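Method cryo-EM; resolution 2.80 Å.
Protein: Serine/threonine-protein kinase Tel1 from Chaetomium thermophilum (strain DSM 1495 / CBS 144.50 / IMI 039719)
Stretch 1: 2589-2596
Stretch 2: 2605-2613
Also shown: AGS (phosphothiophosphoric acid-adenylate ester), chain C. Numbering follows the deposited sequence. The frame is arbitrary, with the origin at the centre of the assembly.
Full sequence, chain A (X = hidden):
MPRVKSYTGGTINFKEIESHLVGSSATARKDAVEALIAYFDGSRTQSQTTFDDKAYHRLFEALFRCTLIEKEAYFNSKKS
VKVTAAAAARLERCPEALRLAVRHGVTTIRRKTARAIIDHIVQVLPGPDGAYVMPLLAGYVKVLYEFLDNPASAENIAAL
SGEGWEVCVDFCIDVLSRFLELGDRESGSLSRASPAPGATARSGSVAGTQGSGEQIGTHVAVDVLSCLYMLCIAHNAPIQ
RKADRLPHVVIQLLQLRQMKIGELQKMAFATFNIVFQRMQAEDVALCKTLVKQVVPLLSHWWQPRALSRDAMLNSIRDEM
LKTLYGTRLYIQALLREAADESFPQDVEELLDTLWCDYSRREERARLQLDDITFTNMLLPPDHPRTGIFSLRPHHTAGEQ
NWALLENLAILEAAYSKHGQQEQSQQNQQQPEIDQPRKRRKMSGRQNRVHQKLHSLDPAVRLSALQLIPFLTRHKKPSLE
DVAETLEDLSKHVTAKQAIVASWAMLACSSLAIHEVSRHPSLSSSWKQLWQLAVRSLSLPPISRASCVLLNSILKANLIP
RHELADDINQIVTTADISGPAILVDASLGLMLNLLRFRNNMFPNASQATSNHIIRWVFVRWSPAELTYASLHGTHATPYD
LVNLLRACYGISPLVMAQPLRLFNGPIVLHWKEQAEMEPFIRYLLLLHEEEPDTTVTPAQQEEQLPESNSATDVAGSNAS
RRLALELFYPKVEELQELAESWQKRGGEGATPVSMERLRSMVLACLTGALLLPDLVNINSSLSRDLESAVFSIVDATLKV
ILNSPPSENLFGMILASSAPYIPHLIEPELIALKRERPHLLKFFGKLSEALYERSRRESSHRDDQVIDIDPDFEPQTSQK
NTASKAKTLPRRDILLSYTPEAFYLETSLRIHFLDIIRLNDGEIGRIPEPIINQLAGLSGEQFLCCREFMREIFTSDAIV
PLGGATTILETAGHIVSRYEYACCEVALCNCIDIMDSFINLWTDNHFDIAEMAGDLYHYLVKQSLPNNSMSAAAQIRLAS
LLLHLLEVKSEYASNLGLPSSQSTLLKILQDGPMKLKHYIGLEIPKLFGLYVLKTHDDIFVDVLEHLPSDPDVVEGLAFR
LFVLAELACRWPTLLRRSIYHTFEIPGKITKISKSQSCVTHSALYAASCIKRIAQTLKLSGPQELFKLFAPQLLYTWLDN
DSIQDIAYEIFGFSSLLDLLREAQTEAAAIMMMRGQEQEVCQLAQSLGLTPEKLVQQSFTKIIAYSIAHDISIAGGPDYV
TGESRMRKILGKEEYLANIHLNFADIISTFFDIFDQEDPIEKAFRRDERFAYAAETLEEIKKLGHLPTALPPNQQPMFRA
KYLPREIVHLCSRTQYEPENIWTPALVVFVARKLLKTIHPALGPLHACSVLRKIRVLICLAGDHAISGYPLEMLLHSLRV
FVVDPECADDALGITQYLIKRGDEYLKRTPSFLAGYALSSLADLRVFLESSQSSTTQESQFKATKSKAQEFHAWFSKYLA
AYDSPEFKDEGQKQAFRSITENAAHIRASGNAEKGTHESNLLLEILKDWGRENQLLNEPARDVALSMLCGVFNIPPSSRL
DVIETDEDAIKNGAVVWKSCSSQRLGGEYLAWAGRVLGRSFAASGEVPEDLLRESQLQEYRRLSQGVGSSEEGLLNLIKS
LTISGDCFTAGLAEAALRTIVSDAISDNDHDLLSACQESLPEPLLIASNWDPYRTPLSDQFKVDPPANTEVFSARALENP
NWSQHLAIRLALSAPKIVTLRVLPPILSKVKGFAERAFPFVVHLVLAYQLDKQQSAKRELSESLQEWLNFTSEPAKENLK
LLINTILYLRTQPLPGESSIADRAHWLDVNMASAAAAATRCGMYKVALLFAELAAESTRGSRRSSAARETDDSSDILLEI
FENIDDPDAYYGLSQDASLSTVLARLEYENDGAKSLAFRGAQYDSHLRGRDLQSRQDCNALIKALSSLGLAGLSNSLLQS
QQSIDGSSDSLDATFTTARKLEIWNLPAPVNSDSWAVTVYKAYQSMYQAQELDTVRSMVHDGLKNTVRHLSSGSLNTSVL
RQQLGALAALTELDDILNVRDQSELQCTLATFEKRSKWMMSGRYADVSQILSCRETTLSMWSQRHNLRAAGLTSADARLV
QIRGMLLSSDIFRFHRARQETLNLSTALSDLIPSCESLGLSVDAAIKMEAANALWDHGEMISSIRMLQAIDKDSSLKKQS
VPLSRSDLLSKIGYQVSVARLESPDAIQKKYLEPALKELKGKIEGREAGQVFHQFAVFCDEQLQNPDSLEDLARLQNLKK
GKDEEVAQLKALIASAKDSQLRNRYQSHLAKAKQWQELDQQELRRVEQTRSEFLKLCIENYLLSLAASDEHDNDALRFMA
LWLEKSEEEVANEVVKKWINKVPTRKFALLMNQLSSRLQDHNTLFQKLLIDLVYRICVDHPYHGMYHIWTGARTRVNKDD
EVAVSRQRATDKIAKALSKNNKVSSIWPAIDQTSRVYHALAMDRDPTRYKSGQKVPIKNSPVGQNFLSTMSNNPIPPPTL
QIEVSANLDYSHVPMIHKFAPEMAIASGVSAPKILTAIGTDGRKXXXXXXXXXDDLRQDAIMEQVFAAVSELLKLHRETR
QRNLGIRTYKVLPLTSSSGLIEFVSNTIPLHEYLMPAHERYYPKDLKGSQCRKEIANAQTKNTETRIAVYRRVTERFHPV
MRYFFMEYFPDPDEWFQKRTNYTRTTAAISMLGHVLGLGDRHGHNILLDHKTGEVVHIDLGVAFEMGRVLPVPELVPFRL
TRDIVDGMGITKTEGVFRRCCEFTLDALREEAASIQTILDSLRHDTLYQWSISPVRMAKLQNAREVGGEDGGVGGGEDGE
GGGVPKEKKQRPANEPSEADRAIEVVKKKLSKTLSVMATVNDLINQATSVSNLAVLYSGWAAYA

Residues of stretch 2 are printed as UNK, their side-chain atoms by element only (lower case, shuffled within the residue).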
# COMPACT_ATOMS: atom_id res chain seq x y z
N VAL A 2589 11.96 56.07 -0.15
CA VAL A 2589 13.02 57.07 -0.23
C VAL A 2589 13.45 57.20 -1.68
O VAL A 2589 13.31 58.27 -2.28
CB VAL A 2589 14.22 56.69 0.66
CG1 VAL A 2589 15.33 57.71 0.48
CG2 VAL A 2589 13.79 56.62 2.12
N SER A 2590 13.98 56.12 -2.25
CA SER A 2590 14.25 56.08 -3.68
C SER A 2590 12.95 55.70 -4.37
O SER A 2590 12.58 54.53 -4.43
CB SER A 2590 15.36 55.08 -4.00
OG SER A 2590 15.76 55.21 -5.35
N ALA A 2591 12.26 56.71 -4.89
CA ALA A 2591 10.92 56.58 -5.44
C ALA A 2591 10.86 55.53 -6.54
O ALA A 2591 11.41 55.73 -7.62
CB ALA A 2591 10.45 57.93 -5.99
N PRO A 2592 10.20 54.39 -6.31
CA PRO A 2592 9.98 53.44 -7.40
C PRO A 2592 8.89 53.97 -8.32
O PRO A 2592 7.78 54.25 -7.89
CB PRO A 2592 9.54 52.17 -6.68
CG PRO A 2592 8.95 52.64 -5.42
CD PRO A 2592 9.65 53.90 -5.03
N LYS A 2593 9.22 54.12 -9.60
CA LYS A 2593 8.29 54.69 -10.55
C LYS A 2593 7.67 53.61 -11.41
O LYS A 2593 8.34 52.66 -11.81
CB LYS A 2593 8.99 55.73 -11.43
CG LYS A 2593 10.42 55.43 -11.74
CD LYS A 2593 11.14 56.68 -12.19
CE LYS A 2593 11.30 57.65 -11.05
NZ LYS A 2593 12.31 57.18 -10.07
N ILE A 2594 6.39 53.76 -11.69
CA ILE A 2594 5.62 52.77 -12.42
C ILE A 2594 5.37 53.32 -13.82
O ILE A 2594 4.48 54.15 -14.02
CB ILE A 2594 4.31 52.41 -11.71
CG1 ILE A 2594 4.58 51.81 -10.34
CG2 ILE A 2594 3.53 51.41 -12.52
CD1 ILE A 2594 4.54 52.79 -9.22
N LEU A 2595 6.15 52.86 -14.78
CA LEU A 2595 5.98 53.25 -16.16
C LEU A 2595 4.97 52.35 -16.84
O LEU A 2595 4.72 51.23 -16.40
CB LEU A 2595 7.30 53.17 -16.91
CG LEU A 2595 8.24 54.36 -16.94
CD1 LEU A 2595 8.58 54.83 -15.55
CD2 LEU A 2595 9.48 53.96 -17.67
N THR A 2596 4.39 52.84 -17.92
CA THR A 2596 3.52 52.05 -18.77
C THR A 2596 4.03 52.15 -20.20
O THR A 2596 4.38 53.23 -20.66
CB THR A 2596 2.07 52.52 -18.70
OG1 THR A 2596 1.68 52.69 -17.34
CG2 THR A 2596 1.15 51.50 -19.34
N UNK A 2605 2.00 47.25 -21.02
CA UNK A 2605 2.95 46.56 -20.16
C UNK A 2605 3.42 47.56 -19.12
O UNK A 2605 4.15 48.49 -19.44
c UNK A 2605 3.35 44.98 -24.49
c UNK A 2605 3.45 43.85 -22.01
c UNK A 2605 3.74 45.19 -22.15
o UNK A 2605 2.71 42.89 -25.41
c UNK A 2605 3.06 43.66 -24.33
c UNK A 2605 3.69 45.74 -23.41
c UNK A 2605 4.12 46.02 -20.96
c UNK A 2605 3.11 43.09 -23.09
N UNK A 2606 3.00 47.38 -17.88
CA UNK A 2606 3.48 48.25 -16.82
C UNK A 2606 4.75 47.68 -16.21
O UNK A 2606 5.04 46.49 -16.31
c UNK A 2606 2.41 48.44 -15.76
c UNK A 2606 0.12 49.19 -15.21
c UNK A 2606 1.08 48.86 -16.32
c UNK A 2606 0.69 50.27 -14.32
n UNK A 2606 -0.24 50.64 -13.22
N UNK A 2607 5.52 48.57 -15.59
CA UNK A 2607 6.84 48.21 -15.09
C UNK A 2607 7.15 49.03 -13.85
O UNK A 2607 6.89 50.23 -13.83
o UNK A 2607 9.01 49.46 -18.37
c UNK A 2607 7.77 47.71 -17.40
c UNK A 2607 8.44 48.39 -18.54
n UNK A 2607 8.39 47.78 -19.70
c UNK A 2607 7.93 48.47 -16.13
N UNK A 2608 7.70 48.39 -12.84
CA UNK A 2608 8.37 49.10 -11.77
C UNK A 2608 9.81 49.28 -12.18
O UNK A 2608 10.49 48.30 -12.50
c UNK A 2608 7.00 48.15 -9.70
c UNK A 2608 7.23 48.40 -8.24
c UNK A 2608 8.30 48.35 -10.44
c UNK A 2608 6.52 46.76 -9.91
N UNK A 2609 10.28 50.52 -12.18
CA UNK A 2609 11.69 50.82 -12.39
C UNK A 2609 12.26 51.06 -11.01
O UNK A 2609 12.11 52.14 -10.44
c UNK A 2609 11.88 52.02 -13.32
c UNK A 2609 13.33 52.18 -13.65
c UNK A 2609 11.09 51.84 -14.58
N UNK A 2610 12.89 50.04 -10.45
CA UNK A 2610 13.28 50.04 -9.05
C UNK A 2610 14.74 50.43 -8.94
O UNK A 2610 15.60 49.80 -9.55
n UNK A 2610 10.58 46.04 -5.05
c UNK A 2610 11.07 47.41 -5.41
c UNK A 2610 12.40 48.73 -7.06
c UNK A 2610 11.98 47.36 -6.62
c UNK A 2610 13.04 48.67 -8.42
N UNK A 2611 15.01 51.48 -8.16
CA UNK A 2611 16.35 51.90 -7.86
C UNK A 2611 16.59 51.82 -6.37
O UNK A 2611 15.68 51.61 -5.57
N UNK A 2612 17.85 52.01 -5.99
CA UNK A 2612 18.20 51.92 -4.59
C UNK A 2612 19.37 50.98 -4.39
O UNK A 2612 20.20 50.82 -5.28
N UNK A 2613 19.44 50.36 -3.22
CA UNK A 2613 20.52 49.44 -2.89
C UNK A 2613 20.00 48.04 -2.62
O UNK A 2613 20.59 47.28 -1.85
o UNK A 2613 19.33 51.04 -0.93
c UNK A 2613 21.33 49.96 -1.69
n UNK A 2613 20.96 50.71 0.58
c UNK A 2613 20.45 50.61 -0.64
PG AGS C . 7.91 47.74 2.04
S1G AGS C . 6.72 46.71 3.19
O2G AGS C . 8.92 46.80 1.33
O3G AGS C . 8.69 48.78 2.89
PB AGS C . 6.50 47.71 -0.26
O1B AGS C . 6.28 46.30 0.10
O2B AGS C . 5.26 48.49 -0.67
O3B AGS C . 7.10 48.50 0.95
PA AGS C . 7.10 48.48 -2.82
O1A AGS C . 7.54 49.87 -2.83
O2A AGS C . 7.67 47.62 -3.95
O3A AGS C . 7.50 47.76 -1.48
O5' AGS C . 5.53 48.50 -2.87
C5' AGS C . 4.89 49.03 -4.03
C4' AGS C . 3.43 48.65 -4.01
O4' AGS C . 3.11 47.96 -5.24
C3' AGS C . 3.00 47.72 -2.89
O3' AGS C . 1.65 47.96 -2.51
C2' AGS C . 3.18 46.34 -3.51
O2' AGS C . 2.25 45.41 -2.97
C1' AGS C . 2.88 46.59 -4.99
N9 AGS C . 3.72 45.82 -5.89
C8 AGS C . 5.04 45.52 -5.73
N7 AGS C . 5.55 44.81 -6.71
C5 AGS C . 4.48 44.63 -7.57
C6 AGS C . 4.36 43.96 -8.80
N6 AGS C . 5.37 43.32 -9.39
N1 AGS C . 3.16 43.97 -9.40
C2 AGS C . 2.15 44.61 -8.81
N3 AGS C . 2.14 45.28 -7.65
C4 AGS C . 3.35 45.25 -7.08

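Position 2605 carries eight side-chain atoms: one carbon, then a ring of six carbons bearing one oxygen. A phenol fits, so this is Tyr2605. Its ring leads away from stretch 1. Contact is made by the backbone, with Tyr2605 O 3.7 Å from Thr2596 CA.

Position 2606 has four carbons in a row ending in nitrogen. An unbranched chain with a terminal amine is lysine, Lys2606. It lies on the same face of the sheet as Ile2594 and Thr2596, and its CE is 3.6 Å from Ile2594 CG2 and 4.0 Å from Thr2596 OG1.

Position 2607 has three carbons, the third carrying one oxygen and one nitrogen. This is a carboxamide on a two-carbon arm, hence Gln2607. Its OE1 is 4.3 Å from Leu2595 CB and is hydrogen-bonded elsewhere in the structure. The backbone pairs twice with Leu2595: Leu2595 N donates to Gln2607 O at 2.9 Å, and Gln2607 N donates to Leu2595 O at 2.9 Å.

Position 2608 shows four carbons, forked at the second. That is leucine, Leu2608. Its CG is 4.4 Å from Ile2594 CG1, an apolar contact. Its CD1 lies 3.7 Å from N6 of AGS.

Position 2609 has three carbons, forked at the first. That is valine, Val2609. Its CG2 packs 4.0 Å from Leu2595 CD1, and its CB is 4.0 Å from Lys2593 CG. Val2609 N donates to Lys2593 O at 2.9 Å, nearly straight at 176°.

Position 2610 again has four carbons in a row and a terminal nitrogen: Lys2610. Its CG is 4.5 Å from Pro2592 CB. The extended chain takes NZ to 3.5 Å from AGS O2A, a weak hydrogen bond.

Position 2611 has no side-chain atoms, so it is Gly2611. Its O is 3.6 Å from Ser2590 OG.

Position 2612 is also bare: Gly2612. At phi 129° and psi -152°, a CB would jam against the preceding carbonyl oxygen, which calls for glycine.

Position 2613 has two carbons, the second carrying one oxygen and one nitrogen. This shorter carboxamide is Asn2613. It does not touch stretch 1.

The contact is an antiparallel strand pair. Three backbone hydrogen bonds set the register, Lys2593 with Val2609 and Leu2595 with Gln2607. CA-H...O contacts add to them, including Ile2594 CA to Gln2607 O at 3.2 Å. Side chains pack on both faces: Ile2594 with Lys2606 and Leu2608, Leu2595 with Val2609. Together the stretches bury 605 Å², while Leu2608 and Lys2610 also reach the nucleotide.

Stretch 2 2605-2613: YKQLVKGGN
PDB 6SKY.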